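Side-chain contacts in acyl-coenzyme A oxidase (Caenorhabditis elegans, PDB 5K3H), which catalyses the FAD-dependent desaturation of acyl-CoA to (2E)-enoyl-CoA with formation of hydrogen peroxide, the first step of peroxisomal beta-oxidation: residues 27-32 against 554-559; 84-89 against 99-104; 489-494 against 594-599; 511-516 against 524-529. All coordinates share one frame; numbering follows the deposited sequence.

Interaction 1 of 4, residues 27-32 against 554-559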
loop_
_atom_site.group_PDB
_atom_site.type_symbol
_atom_site.label_atom_id
_atom_site.label_comp_id
_atom_site.label_asym_id
_atom_site.label_seq_id
_atom_site.Cartn_x
_atom_site.Cartn_y
_atom_site.Cartn_z
ATOM N N THR B 27 -4.522 -1.959 -31.948
ATOM C CA THR B 27 -5.027 -2.030 -30.578
ATOM C C THR B 27 -6.510 -2.393 -30.519
ATOM O O THR B 27 -6.950 -2.945 -29.501
ATOM C CB THR B 27 -4.766 -0.710 -29.818
ATOM O OG1 THR B 27 -5.424 0.392 -30.462
ATOM C CG2 THR B 27 -3.273 -0.407 -29.732
ATOM N N HIS B 28 -7.286 -2.139 -31.585
ATOM C CA HIS B 28 -8.649 -2.677 -31.638
ATOM C C HIS B 28 -8.626 -4.200 -31.594
ATOM O O HIS B 28 -9.510 -4.820 -30.988
ATOM C CB HIS B 28 -9.388 -2.233 -32.913
ATOM C CG HIS B 28 -9.900 -0.824 -32.897
ATOM N ND1 HIS B 28 -9.952 -0.053 -31.754
ATOM C CD2 HIS B 28 -10.384 -0.051 -33.898
ATOM C CE1 HIS B 28 -10.446 1.136 -32.053
ATOM N NE2 HIS B 28 -10.717 1.163 -33.346
ATOM N N ALA B 29 -7.650 -4.818 -32.289
ATOM C CA ALA B 29 -7.532 -6.274 -32.340
ATOM C C ALA B 29 -7.052 -6.839 -31.014
ATOM O O ALA B 29 -7.506 -7.908 -30.581
ATOM C CB ALA B 29 -6.583 -6.684 -33.470
ATOM N N MET B 30 -6.158 -6.117 -30.341
ATOM C CA MET B 30 -5.745 -6.525 -29.001
ATOM C C MET B 30 -6.886 -6.374 -28.011
ATOM O O MET B 30 -7.029 -7.200 -27.107
ATOM C CB MET B 30 -4.535 -5.703 -28.532
ATOM C CG MET B 30 -3.923 -6.186 -27.214
ATOM S SD MET B 30 -3.259 -7.864 -27.338
ATOM C CE MET B 30 -1.608 -7.543 -27.993
ATOM N N ALA B 31 -7.684 -5.300 -28.138
ATOM C CA ALA B 31 -8.874 -5.151 -27.296
ATOM C C ALA B 31 -9.820 -6.345 -27.432
ATOM O O ALA B 31 -10.330 -6.851 -26.428
ATOM C CB ALA B 31 -9.598 -3.847 -27.628
ATOM N N ALA B 32 -10.049 -6.826 -28.662
ATOM C CA ALA B 32 -10.898 -8.004 -28.868
ATOM C C ALA B 32 -10.305 -9.243 -28.200
ATOM O O ALA B 32 -11.038 -10.082 -27.643
ATOM C CB ALA B 32 -11.102 -8.247 -30.359
ATOM N N ILE B 554 -3.427 -18.127 -30.574
ATOM C CA ILE B 554 -3.711 -16.901 -31.311
ATOM C C ILE B 554 -3.182 -17.032 -32.724
ATOM O O ILE B 554 -2.030 -17.419 -32.935
ATOM C CB ILE B 554 -3.115 -15.681 -30.595
ATOM C CG1 ILE B 554 -3.864 -15.419 -29.293
ATOM C CG2 ILE B 554 -3.198 -14.428 -31.474
ATOM C CD1 ILE B 554 -3.205 -14.374 -28.440
ATOM N N GLY B 555 -4.018 -16.686 -33.696
ATOM C CA GLY B 555 -3.655 -16.791 -35.099
ATOM C C GLY B 555 -3.065 -15.531 -35.690
ATOM O O GLY B 555 -2.121 -15.599 -36.481
ATOM N N ASP B 556 -3.597 -14.373 -35.305
ATOM C CA ASP B 556 -3.073 -13.085 -35.756
ATOM C C ASP B 556 -1.607 -12.930 -35.348
ATOM O O ASP B 556 -1.293 -12.849 -34.159
ATOM C CB ASP B 556 -3.949 -11.959 -35.178
ATOM C CG ASP B 556 -3.600 -10.587 -35.719
ATOM O OD1 ASP B 556 -2.407 -10.342 -36.033
ATOM O OD2 ASP B 556 -4.523 -9.735 -35.810
ATOM N N ILE B 557 -0.702 -12.866 -36.318
ATOM C CA ILE B 557 0.729 -12.962 -36.019
ATOM C C ILE B 557 1.239 -11.742 -35.244
ATOM O O ILE B 557 2.051 -11.886 -34.325
ATOM C CB ILE B 557 1.521 -13.167 -37.329
ATOM C CG1 ILE B 557 1.320 -14.588 -37.852
ATOM C CG2 ILE B 557 2.992 -12.926 -37.098
ATOM C CD1 ILE B 557 1.843 -14.801 -39.284
ATOM N N THR B 558 0.754 -10.531 -35.555
ATOM C CA THR B 558 1.277 -9.355 -34.850
ATOM C C THR B 558 0.820 -9.332 -33.394
ATOM O O THR B 558 1.578 -8.911 -32.511
ATOM C CB THR B 558 0.889 -8.049 -35.574
ATOM O OG1 THR B 558 -0.543 -7.923 -35.719
ATOM C CG2 THR B 558 1.539 -7.991 -36.938
ATOM N N ILE B 559 -0.403 -9.804 -33.127
ATOM C CA ILE B 559 -0.901 -9.940 -31.764
ATOM C C ILE B 559 -0.155 -11.034 -31.005
ATOM O O ILE B 559 0.182 -10.875 -29.826
ATOM C CB ILE B 559 -2.416 -10.228 -31.805
ATOM C CG1 ILE B 559 -3.173 -9.064 -32.452
ATOM C CG2 ILE B 559 -2.942 -10.621 -30.424
ATOM C CD1 ILE B 559 -3.040 -7.709 -31.710
#
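Ile559, in the first turn of helix 557-577, pushes its CD1 methyl against helix 27-35 and makes the largest share of this contact. The apolar meetings centre on that methyl. Ile559 CD1 lies 3.8 Å from Met30 N and 4.1 Å from Ala29 CB, and so rests where these two residues join. Met30 adds its thioether: CG leaves anti to the backbone N (chi1 -172°), and bends at the next two torsions bring CE to 4.0 Å from Ile559 CD1. SD of Met30 is 4.2 Å from Ile559 CG2, the two side chains sliding past each other in opposite directions. Beyond Ile559, Met30 also touches Ala562 and Leu563 of the same helix and Leu614 of helix 590-616.

A polar cap stands beside this packing. Asp556 is the N-cap residue, its OD1 accepting a weak bond from Thr558 N at 3.2 Å, while OD2 merely approaches Ala29 CB at 4.4 Å.

Helices from the N-terminal and C-terminal parts of the chain are thus joined here chiefly by methyl and thioether packing, which makes the contact dependent on shape and burial, with the carboxylate kept at its exposed margin.

Interaction 2 of 4, residues 84-89 against 99-104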
loop_
_atom_site.group_PDB
_atom_site.type_symbol
_atom_site.label_atom_id
_atom_site.label_comp_id
_atom_site.label_asym_id
_atom_site.label_seq_id
_atom_site.Cartn_x
_atom_site.Cartn_y
_atom_site.Cartn_z
ATOM N N GLN B 84 -33.380 4.180 -15.372
ATOM C CA GLN B 84 -34.311 4.818 -16.296
ATOM C C GLN B 84 -33.836 4.738 -17.750
ATOM O O GLN B 84 -34.609 4.358 -18.637
ATOM C CB GLN B 84 -34.530 6.262 -15.839
ATOM C CG GLN B 84 -35.159 7.206 -16.848
ATOM C CD GLN B 84 -35.164 8.655 -16.348
ATOM O OE1 GLN B 84 -34.554 8.980 -15.312
ATOM N NE2 GLN B 84 -35.830 9.540 -17.105
ATOM N N ARG B 85 -32.576 5.088 -18.027
ATOM C CA ARG B 85 -32.090 5.158 -19.405
ATOM C C ARG B 85 -31.293 3.925 -19.837
ATOM O O ARG B 85 -30.862 3.866 -20.994
ATOM C CB ARG B 85 -31.210 6.392 -19.599
ATOM C CG ARG B 85 -31.693 7.625 -18.863
ATOM C CD ARG B 85 -32.500 8.515 -19.765
ATOM N NE ARG B 85 -31.780 8.822 -20.994
ATOM C CZ ARG B 85 -31.008 9.892 -21.152
ATOM N NH1 ARG B 85 -30.830 10.739 -20.141
ATOM N NH2 ARG B 85 -30.391 10.094 -22.311
ATOM N N MET B 86 -31.123 2.937 -18.946
ATOM C CA MET B 86 -30.208 1.813 -19.172
ATOM C C MET B 86 -30.357 1.193 -20.560
ATOM O O MET B 86 -29.353 0.862 -21.207
ATOM C CB MET B 86 -30.411 0.762 -18.071
ATOM C CG MET B 86 -29.497 -0.434 -18.148
ATOM S SD MET B 86 -29.716 -1.516 -16.726
ATOM C CE MET B 86 -28.977 -0.511 -15.425
ATOM N N SER B 87 -31.598 0.998 -21.021
ATOM C CA SER B 87 -31.856 0.306 -22.284
ATOM C C SER B 87 -31.404 1.093 -23.495
ATOM O O SER B 87 -31.215 0.504 -24.564
ATOM C CB SER B 87 -33.342 0.002 -22.457
ATOM O OG SER B 87 -33.780 -1.003 -21.576
ATOM N N GLU B 88 -31.274 2.408 -23.376
ATOM C CA GLU B 88 -30.820 3.185 -24.518
ATOM C C GLU B 88 -29.345 3.002 -24.807
ATOM O O GLU B 88 -28.875 3.456 -25.854
ATOM C CB GLU B 88 -31.090 4.663 -24.252
ATOM C CG GLU B 88 -32.543 4.960 -23.925
ATOM C CD GLU B 88 -32.714 6.319 -23.297
ATOM O OE1 GLU B 88 -32.071 7.284 -23.777
ATOM O OE2 GLU B 88 -33.531 6.425 -22.350
ATOM N N ILE B 89 -28.615 2.323 -23.927
ATOM C CA ILE B 89 -27.169 2.249 -24.016
ATOM C C ILE B 89 -26.688 0.813 -24.163
ATOM O O ILE B 89 -25.738 0.555 -24.909
ATOM C CB ILE B 89 -26.514 2.928 -22.786
ATOM C CG1 ILE B 89 -27.185 4.282 -22.504
ATOM C CG2 ILE B 89 -25.012 3.154 -23.011
ATOM C CD1 ILE B 89 -26.928 4.840 -21.103
ATOM N N TYR B 99 -21.309 -4.382 -16.639
ATOM C CA TYR B 99 -20.068 -4.195 -15.903
ATOM C C TYR B 99 -19.315 -2.976 -16.434
ATOM O O TYR B 99 -18.874 -2.115 -15.663
ATOM C CB TYR B 99 -19.232 -5.470 -16.019
ATOM C CG TYR B 99 -17.974 -5.472 -15.197
ATOM C CD1 TYR B 99 -18.038 -5.444 -13.811
ATOM C CD2 TYR B 99 -16.720 -5.495 -15.800
ATOM C CE1 TYR B 99 -16.907 -5.451 -13.046
ATOM C CE2 TYR B 99 -15.573 -5.503 -15.037
ATOM C CZ TYR B 99 -15.672 -5.478 -13.656
ATOM O OH TYR B 99 -14.537 -5.469 -12.864
ATOM N N HIS B 100 -19.189 -2.869 -17.761
ATOM C CA HIS B 100 -18.567 -1.694 -18.370
ATOM C C HIS B 100 -19.361 -0.418 -18.086
ATOM O O HIS B 100 -18.796 0.597 -17.656
ATOM C CB HIS B 100 -18.410 -1.921 -19.875
ATOM C CG HIS B 100 -17.865 -0.742 -20.618
ATOM N ND1 HIS B 100 -16.623 -0.204 -20.355
ATOM C CD2 HIS B 100 -18.362 -0.051 -21.674
ATOM C CE1 HIS B 100 -16.400 0.801 -21.187
ATOM N NE2 HIS B 100 -17.444 0.921 -21.992
ATOM N N LEU B 101 -20.679 -0.457 -18.304
ATOM C CA LEU B 101 -21.516 0.706 -18.041
ATOM C C LEU B 101 -21.325 1.222 -16.616
ATOM O O LEU B 101 -21.140 2.427 -16.400
ATOM C CB LEU B 101 -22.985 0.337 -18.293
ATOM C CG LEU B 101 -24.111 1.317 -17.951
ATOM C CD1 LEU B 101 -24.111 2.541 -18.860
ATOM C CD2 LEU B 101 -25.452 0.585 -17.998
ATOM N N ASN B 102 -21.320 0.320 -15.631
ATOM C CA ASN B 102 -21.145 0.759 -14.253
ATOM C C ASN B 102 -19.755 1.356 -14.024
ATOM O O ASN B 102 -19.620 2.342 -13.287
ATOM C CB ASN B 102 -21.436 -0.392 -13.286
ATOM C CG ASN B 102 -22.967 -0.633 -13.071
ATOM O OD1 ASN B 102 -23.822 0.205 -13.431
ATOM N ND2 ASN B 102 -23.301 -1.785 -12.498
ATOM N N ASN B 103 -18.710 0.782 -14.642
ATOM C CA ASN B 103 -17.353 1.325 -14.476
ATOM C C ASN B 103 -17.256 2.760 -14.983
ATOM O O ASN B 103 -16.618 3.601 -14.341
ATOM C CB ASN B 103 -16.323 0.474 -15.225
ATOM C CG ASN B 103 -16.133 -0.892 -14.634
ATOM O OD1 ASN B 103 -16.306 -1.104 -13.435
ATOM N ND2 ASN B 103 -15.771 -1.847 -15.486
ATOM N N GLU B 104 -17.843 3.038 -16.161
ATOM C CA GLU B 104 -17.885 4.394 -16.711
ATOM C C GLU B 104 -18.678 5.330 -15.806
ATOM O O GLU B 104 -18.224 6.431 -15.467
ATOM C CB GLU B 104 -18.532 4.385 -18.104
ATOM C CG GLU B 104 -17.669 3.904 -19.255
ATOM C CD GLU B 104 -17.106 5.044 -20.101
ATOM O OE1 GLU B 104 -17.522 6.216 -19.930
ATOM O OE2 GLU B 104 -16.188 4.766 -20.903
#
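Met86 and Leu101 both carry CG anti to the backbone N (chi1 -178° and 173°), which brings the methionine chain and the leucine fork together. The contact closes a helix-loop-helix unit of the all-helical N-terminal domain of the acyl-CoA oxidase fold, in which helices 68-85 and 97-105 follow one another. Leu101 supplies a two-pronged tip. Leu101 CD2 lies 4.2 Å from Met86 CG, where the two chains cross obliquely, and Leu101 CD1 lies 4.3 Å from Ile89 CD1. The fork therefore meets two side chains three residues apart, and Leu82 of helix 68-85 also touches Leu101. Ile89 faces a further layer, touching Ile47 and Lys50 of helix 38-52.

On helix 97-105, the polar side chains of His100 and Glu104 both bond to Thr48 OG1, and Glu104 has a salt bridge with Arg623 as well. Arg85 and Glu88, likewise three residues apart, form a salt bridge. There NE of Arg85 points almost straight at Glu88 OE1, 3.2 Å away with an N-H...O angle of 165°, keeping the carboxylate at the guanidinium edge and meeting the oxygen on its syn side, though well out of the carboxylate plane.

Interaction 3 of 4, residues 489-494 against 594-599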
loop_
_atom_site.group_PDB
_atom_site.type_symbol
_atom_site.label_atom_id
_atom_site.label_comp_id
_atom_site.label_asym_id
_atom_site.label_seq_id
_atom_site.Cartn_x
_atom_site.Cartn_y
_atom_site.Cartn_z
ATOM N N THR B 489 8.434 -23.867 -22.914
ATOM C CA THR B 489 8.197 -25.099 -22.174
ATOM C C THR B 489 9.311 -25.417 -21.197
ATOM O O THR B 489 9.047 -26.041 -20.166
ATOM C CB THR B 489 7.970 -26.272 -23.141
ATOM O OG1 THR B 489 9.189 -26.606 -23.809
ATOM C CG2 THR B 489 6.923 -25.891 -24.198
ATOM N N GLU B 490 10.541 -24.962 -21.437
ATOM C CA GLU B 490 11.539 -25.198 -20.399
ATOM C C GLU B 490 11.265 -24.370 -19.142
ATOM O O GLU B 490 11.533 -24.842 -18.028
ATOM C CB GLU B 490 12.952 -24.958 -20.923
ATOM C CG GLU B 490 13.332 -25.847 -22.115
ATOM C CD GLU B 490 12.994 -27.323 -21.899
ATOM O OE1 GLU B 490 12.644 -27.982 -22.887
ATOM O OE2 GLU B 490 13.084 -27.837 -20.756
ATOM N N TYR B 491 10.697 -23.161 -19.287
ATOM C CA TYR B 491 10.287 -22.374 -18.118
ATOM C C TYR B 491 9.108 -23.024 -17.398
ATOM O O TYR B 491 9.057 -23.046 -16.165
ATOM C CB TYR B 491 9.921 -20.942 -18.532
ATOM C CG TYR B 491 11.099 -20.078 -18.897
ATOM C CD1 TYR B 491 11.619 -20.098 -20.183
ATOM C CD2 TYR B 491 11.693 -19.245 -17.957
ATOM C CE1 TYR B 491 12.733 -19.314 -20.533
ATOM C CE2 TYR B 491 12.799 -18.450 -18.283
ATOM C CZ TYR B 491 13.319 -18.480 -19.581
ATOM O OH TYR B 491 14.407 -17.687 -19.921
ATOM N N ILE B 492 8.119 -23.494 -18.151
ATOM C CA ILE B 492 6.980 -24.164 -17.535
ATOM C C ILE B 492 7.449 -25.394 -16.761
ATOM O O ILE B 492 7.091 -25.587 -15.591
ATOM C CB ILE B 492 5.922 -24.497 -18.603
ATOM C CG1 ILE B 492 5.311 -23.186 -19.134
ATOM C CG2 ILE B 492 4.819 -25.327 -18.015
ATOM C CD1 ILE B 492 4.254 -23.350 -20.221
ATOM N N LYS B 493 8.315 -26.211 -17.372
ATOM C CA LYS B 493 8.823 -27.387 -16.660
ATOM C C LYS B 493 9.626 -27.012 -15.425
ATOM O O LYS B 493 9.653 -27.773 -14.455
ATOM C CB LYS B 493 9.686 -28.264 -17.573
ATOM C CG LYS B 493 8.909 -28.956 -18.664
ATOM C CD LYS B 493 9.725 -30.098 -19.226
ATOM C CE LYS B 493 11.056 -29.608 -19.784
ATOM N NZ LYS B 493 12.131 -30.659 -19.756
ATOM N N THR B 494 10.297 -25.858 -15.447
ATOM C CA THR B 494 11.063 -25.407 -14.286
ATOM C C THR B 494 10.138 -24.947 -13.156
ATOM O O THR B 494 10.380 -25.273 -11.987
ATOM C CB THR B 494 12.030 -24.304 -14.727
ATOM O OG1 THR B 494 12.912 -24.845 -15.715
ATOM C CG2 THR B 494 12.864 -23.773 -13.579
ATOM N N ASP B 594 21.880 -16.178 -14.535
ATOM C CA ASP B 594 22.379 -15.021 -15.272
ATOM C C ASP B 594 21.728 -14.909 -16.646
ATOM O O ASP B 594 21.495 -13.803 -17.137
ATOM C CB ASP B 594 23.897 -15.112 -15.404
ATOM C CG ASP B 594 24.618 -14.823 -14.090
ATOM O OD1 ASP B 594 24.005 -14.180 -13.190
ATOM O OD2 ASP B 594 25.804 -15.232 -13.971
ATOM N N TYR B 595 21.454 -16.039 -17.297
ATOM C CA TYR B 595 20.689 -16.002 -18.540
ATOM C C TYR B 595 19.321 -15.392 -18.302
ATOM O O TYR B 595 18.867 -14.543 -19.073
ATOM C CB TYR B 595 20.561 -17.413 -19.123
ATOM C CG TYR B 595 19.637 -17.555 -20.338
ATOM C CD1 TYR B 595 20.118 -17.429 -21.637
ATOM C CD2 TYR B 595 18.284 -17.850 -20.177
ATOM C CE1 TYR B 595 19.278 -17.568 -22.736
ATOM C CE2 TYR B 595 17.438 -17.992 -21.272
ATOM C CZ TYR B 595 17.935 -17.849 -22.548
ATOM O OH TYR B 595 17.069 -17.998 -23.624
ATOM N N VAL B 596 18.673 -15.780 -17.202
ATOM C CA VAL B 596 17.325 -15.310 -16.909
ATOM C C VAL B 596 17.327 -13.799 -16.707
ATOM O O VAL B 596 16.429 -13.101 -17.188
ATOM C CB VAL B 596 16.760 -16.058 -15.681
ATOM C CG1 VAL B 596 15.430 -15.462 -15.255
ATOM C CG2 VAL B 596 16.589 -17.538 -15.995
ATOM N N ARG B 597 18.352 -13.274 -16.020
ATOM C CA ARG B 597 18.490 -11.829 -15.821
ATOM C C ARG B 597 18.685 -11.089 -17.138
ATOM O O ARG B 597 18.093 -10.028 -17.355
ATOM C CB ARG B 597 19.662 -11.531 -14.890
ATOM C CG ARG B 597 19.489 -12.030 -13.498
ATOM C CD ARG B 597 20.731 -11.768 -12.669
ATOM N NE ARG B 597 20.538 -12.178 -11.282
ATOM C CZ ARG B 597 21.222 -13.143 -10.668
ATOM N NH1 ARG B 597 22.177 -13.808 -11.318
ATOM N NH2 ARG B 597 20.962 -13.423 -9.387
ATOM N N ASP B 598 19.555 -11.607 -18.011
ATOM C CA ASP B 598 19.768 -10.977 -19.317
ATOM C C ASP B 598 18.500 -10.995 -20.159
ATOM O O ASP B 598 18.191 -10.017 -20.836
ATOM C CB ASP B 598 20.901 -11.682 -20.048
ATOM C CG ASP B 598 22.215 -11.545 -19.323
ATOM O OD1 ASP B 598 22.381 -10.594 -18.516
ATOM O OD2 ASP B 598 23.082 -12.421 -19.538
ATOM N N GLN B 599 17.756 -12.103 -20.130
ATOM C CA GLN B 599 16.470 -12.157 -20.816
ATOM C C GLN B 599 15.506 -11.134 -20.234
ATOM O O GLN B 599 14.712 -10.525 -20.966
ATOM C CB GLN B 599 15.864 -13.554 -20.687
ATOM C CG GLN B 599 16.721 -14.626 -21.283
ATOM C CD GLN B 599 16.855 -14.479 -22.747
ATOM O OE1 GLN B 599 15.888 -14.679 -23.486
ATOM N NE2 GLN B 599 18.056 -14.086 -23.198
#
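Segments 489-494 and 594-599, which meet chiefly through Tyr491 and Tyr595, are helices of the helical C-terminal region of the acyl-CoA oxidase fold whose N-to-C directions differ by 124° and whose axes come no closer than 14.1 Å. So wide a separation is bridged by long side chains. Tyr491 has CG anti to its carbonyl carbon (chi1 -73°), which aims the phenol at the other helix. Tyr491 OH arrives at the edge of the Tyr595 ring, near the ring plane, 3.3 Å from Tyr595 CE2 and 3.9 Å from Tyr595 CD2. The two side chains meet at a slant, led by the hydroxyl end, so this is no stack. Gln599 lies over one face of the Tyr595 ring, with its CG 3.4 Å above the ring plane toward the rim, and Gln599 CG is 4.1 Å from Tyr491 OH. That hydroxyl has its hydrogen bond elsewhere, with Asn572 OD1.

On the first helix, Glu490 O is held by Thr494 OG1 at 2.7 Å and by Thr494 N from the opposite face of its plane. Asp594 and Arg597 form a salt bridge on the second helix and extend it to Lys505 and Glu584, respectively, of the second subunit. The side chain of Val596 is about 10 Å from that of His342, an ATP-site residue by similarity. Helix 557-577 packs against both helices: Leu575 touches Tyr491, and Asn572 touches both Val596 and Gln599.

Interaction 4 of 4, residues 511-516 against 524-529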
loop_
_atom_site.group_PDB
_atom_site.type_symbol
_atom_site.label_atom_id
_atom_site.label_comp_id
_atom_site.label_asym_id
_atom_site.label_seq_id
_atom_site.Cartn_x
_atom_site.Cartn_y
_atom_site.Cartn_z
ATOM N N PHE B 511 3.825 -34.356 7.617
ATOM C CA PHE B 511 3.812 -35.789 7.898
ATOM C C PHE B 511 4.888 -36.164 8.910
ATOM O O PHE B 511 4.631 -36.930 9.846
ATOM C CB PHE B 511 4.046 -36.587 6.618
ATOM C CG PHE B 511 3.017 -36.367 5.539
ATOM C CD1 PHE B 511 1.693 -36.106 5.849
ATOM C CD2 PHE B 511 3.393 -36.419 4.194
ATOM C CE1 PHE B 511 0.756 -35.908 4.837
ATOM C CE2 PHE B 511 2.468 -36.223 3.181
ATOM C CZ PHE B 511 1.142 -35.968 3.502
ATOM N N GLY B 512 6.098 -35.618 8.758
ATOM C CA GLY B 512 7.185 -36.029 9.633
ATOM C C GLY B 512 6.933 -35.708 11.092
ATOM O O GLY B 512 7.228 -36.518 11.968
ATOM N N LEU B 513 6.384 -34.520 11.373
ATOM C CA LEU B 513 6.092 -34.119 12.749
ATOM C C LEU B 513 5.035 -35.018 13.381
ATOM O O LEU B 513 5.110 -35.326 14.577
ATOM C CB LEU B 513 5.645 -32.655 12.802
ATOM C CG LEU B 513 6.765 -31.630 12.606
ATOM C CD1 LEU B 513 6.182 -30.246 12.337
ATOM C CD2 LEU B 513 7.690 -31.591 13.782
ATOM N N MET B 514 4.037 -35.446 12.607
ATOM C CA MET B 514 3.072 -36.387 13.155
ATOM C C MET B 514 3.732 -37.734 13.444
ATOM O O MET B 514 3.539 -38.316 14.521
ATOM C CB MET B 514 1.882 -36.550 12.205
ATOM C CG MET B 514 0.955 -35.338 12.114
ATOM S SD MET B 514 -0.586 -35.752 11.273
ATOM C CE MET B 514 -0.028 -35.946 9.591
ATOM N N GLU B 515 4.543 -38.226 12.499
ATOM C CA GLU B 515 5.267 -39.483 12.688
ATOM C C GLU B 515 6.127 -39.463 13.946
ATOM O O GLU B 515 6.417 -40.526 14.509
ATOM C CB GLU B 515 6.128 -39.785 11.455
ATOM C CG GLU B 515 5.312 -40.306 10.244
ATOM C CD GLU B 515 6.060 -40.193 8.918
ATOM O OE1 GLU B 515 7.317 -40.100 8.941
ATOM O OE2 GLU B 515 5.381 -40.204 7.856
ATOM N N ASN B 516 6.568 -38.285 14.390
ATOM C CA ASN B 516 7.270 -38.158 15.660
ATOM C C ASN B 516 6.332 -37.808 16.811
ATOM O O ASN B 516 6.790 -37.338 17.858
ATOM C CB ASN B 516 8.397 -37.129 15.564
ATOM C CG ASN B 516 9.501 -37.589 14.649
ATOM O OD1 ASN B 516 9.420 -38.684 14.072
ATOM N ND2 ASN B 516 10.554 -36.781 14.519
ATOM N N TRP B 524 0.307 -29.261 11.588
ATOM C CA TRP B 524 -0.112 -28.388 10.501
ATOM C C TRP B 524 0.319 -26.954 10.762
ATOM O O TRP B 524 0.914 -26.304 9.895
ATOM C CB TRP B 524 -1.619 -28.459 10.325
ATOM C CG TRP B 524 -2.097 -27.624 9.197
ATOM C CD1 TRP B 524 -2.518 -26.324 9.262
ATOM C CD2 TRP B 524 -2.242 -28.028 7.830
ATOM N NE1 TRP B 524 -2.891 -25.887 8.013
ATOM C CE2 TRP B 524 -2.739 -26.916 7.117
ATOM C CE3 TRP B 524 -1.975 -29.209 7.133
ATOM C CZ2 TRP B 524 -2.990 -26.962 5.753
ATOM C CZ3 TRP B 524 -2.227 -29.250 5.781
ATOM C CH2 TRP B 524 -2.729 -28.141 5.106
ATOM N N ASN B 525 0.018 -26.441 11.960
ATOM C CA ASN B 525 0.429 -25.084 12.316
ATOM C C ASN B 525 1.944 -24.909 12.243
ATOM O O ASN B 525 2.437 -23.887 11.758
ATOM C CB ASN B 525 -0.069 -24.735 13.715
ATOM C CG ASN B 525 0.198 -23.283 14.075
ATOM O OD1 ASN B 525 0.186 -22.397 13.203
ATOM N ND2 ASN B 525 0.448 -23.027 15.360
ATOM N N LYS B 526 2.700 -25.879 12.748
ATOM C CA LYS B 526 4.147 -25.740 12.723
ATOM C C LYS B 526 4.708 -25.770 11.313
ATOM O O LYS B 526 5.867 -25.390 11.132
ATOM C CB LYS B 526 4.810 -26.832 13.562
ATOM C CG LYS B 526 4.702 -26.638 15.061
ATOM C CD LYS B 526 5.578 -27.642 15.774
ATOM C CE LYS B 526 5.564 -27.406 17.274
ATOM N NZ LYS B 526 6.500 -28.344 17.994
ATOM N N SER B 527 3.909 -26.190 10.322
ATOM C CA SER B 527 4.315 -26.283 8.925
ATOM C C SER B 527 3.677 -25.229 8.035
ATOM O O SER B 527 3.986 -25.191 6.837
ATOM C CB SER B 527 3.931 -27.656 8.373
ATOM O OG SER B 527 4.439 -28.696 9.175
ATOM N N SER B 528 2.837 -24.349 8.591
ATOM C CA SER B 528 1.860 -23.618 7.783
ATOM C C SER B 528 2.514 -22.603 6.849
ATOM O O SER B 528 2.016 -22.397 5.734
ATOM C CB SER B 528 0.817 -22.947 8.691
ATOM O OG SER B 528 1.417 -22.191 9.731
ATOM N N VAL B 529 3.646 -22.001 7.251
ATOM C CA VAL B 529 4.338 -21.053 6.370
ATOM C C VAL B 529 4.899 -21.772 5.153
ATOM O O VAL B 529 4.822 -21.274 4.031
ATOM C CB VAL B 529 5.458 -20.313 7.122
ATOM C CG1 VAL B 529 6.246 -19.453 6.159
ATOM C CG2 VAL B 529 4.914 -19.489 8.233
#
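Asn525 O, next in sequence to the Lys526 and Ser527 that receive Leu513, is gripped twice by Ser528. Ser528 OG donates to Asn525 O at 2.8 Å and Ser528 N at 3.2 Å, both from the same face of the carbonyl plane. The site lies in a helical hairpin of the C-terminal all-helical region, where helix 489-515 ends and helix 520-553 begins after a short turn. Ser527 N likewise bonds to Trp524 O, three residues back. Lys526 O turns to other donors, namely Lys509 NZ and Gln338 NE2 of the second subunit. Gln338 of that subunit also bonds to Asn525 OD1 and Val529 N, which places this part of the hairpin at the dimer interface. The side chain of Ser527 is about 10 Å from that of Ala534, a residue of the shared ATP site.

Across the hairpin, one leucine branch makes the contact. With CG anti to the carbonyl carbon (chi1 -74°), Leu513 directs CD1 into the angle between two neighbours on the opposing helix. The extended Lys526 chain crosses the leucine at about a right angle and ends in a salt bridge between NZ and Glu518. Ser527 OG bonds to Ala523 O, and its contact with the leucine methyl is van der Waals. Leu513 CD1 is 3.9 Å from Lys526 CB and equally 3.9 Å from Ser527 OG.

Overall arrangement
Interaction 2 is the buried contact; the others are partly buried, 1 and 4 each including an exposed residue. Interactions 1 and 2 pack aliphatic and methionine groups away from the annotated sites, the first joining distant parts of the chain and the second two consecutive helices. Interactions 3 and 4 share helix 489-515 at places whose centres lie 33 Å apart, and both adjoin the second subunit, where charged or amide groups add bonds between chains. A phenol hydroxyl carries interaction 3 and a single leucine methyl interaction 4. Interactions 1 and 3 alternate along the sequence and both border helices 557-577 and 590-616, whereas interaction 2 lies across the chain's centre from interactions 3 and 4.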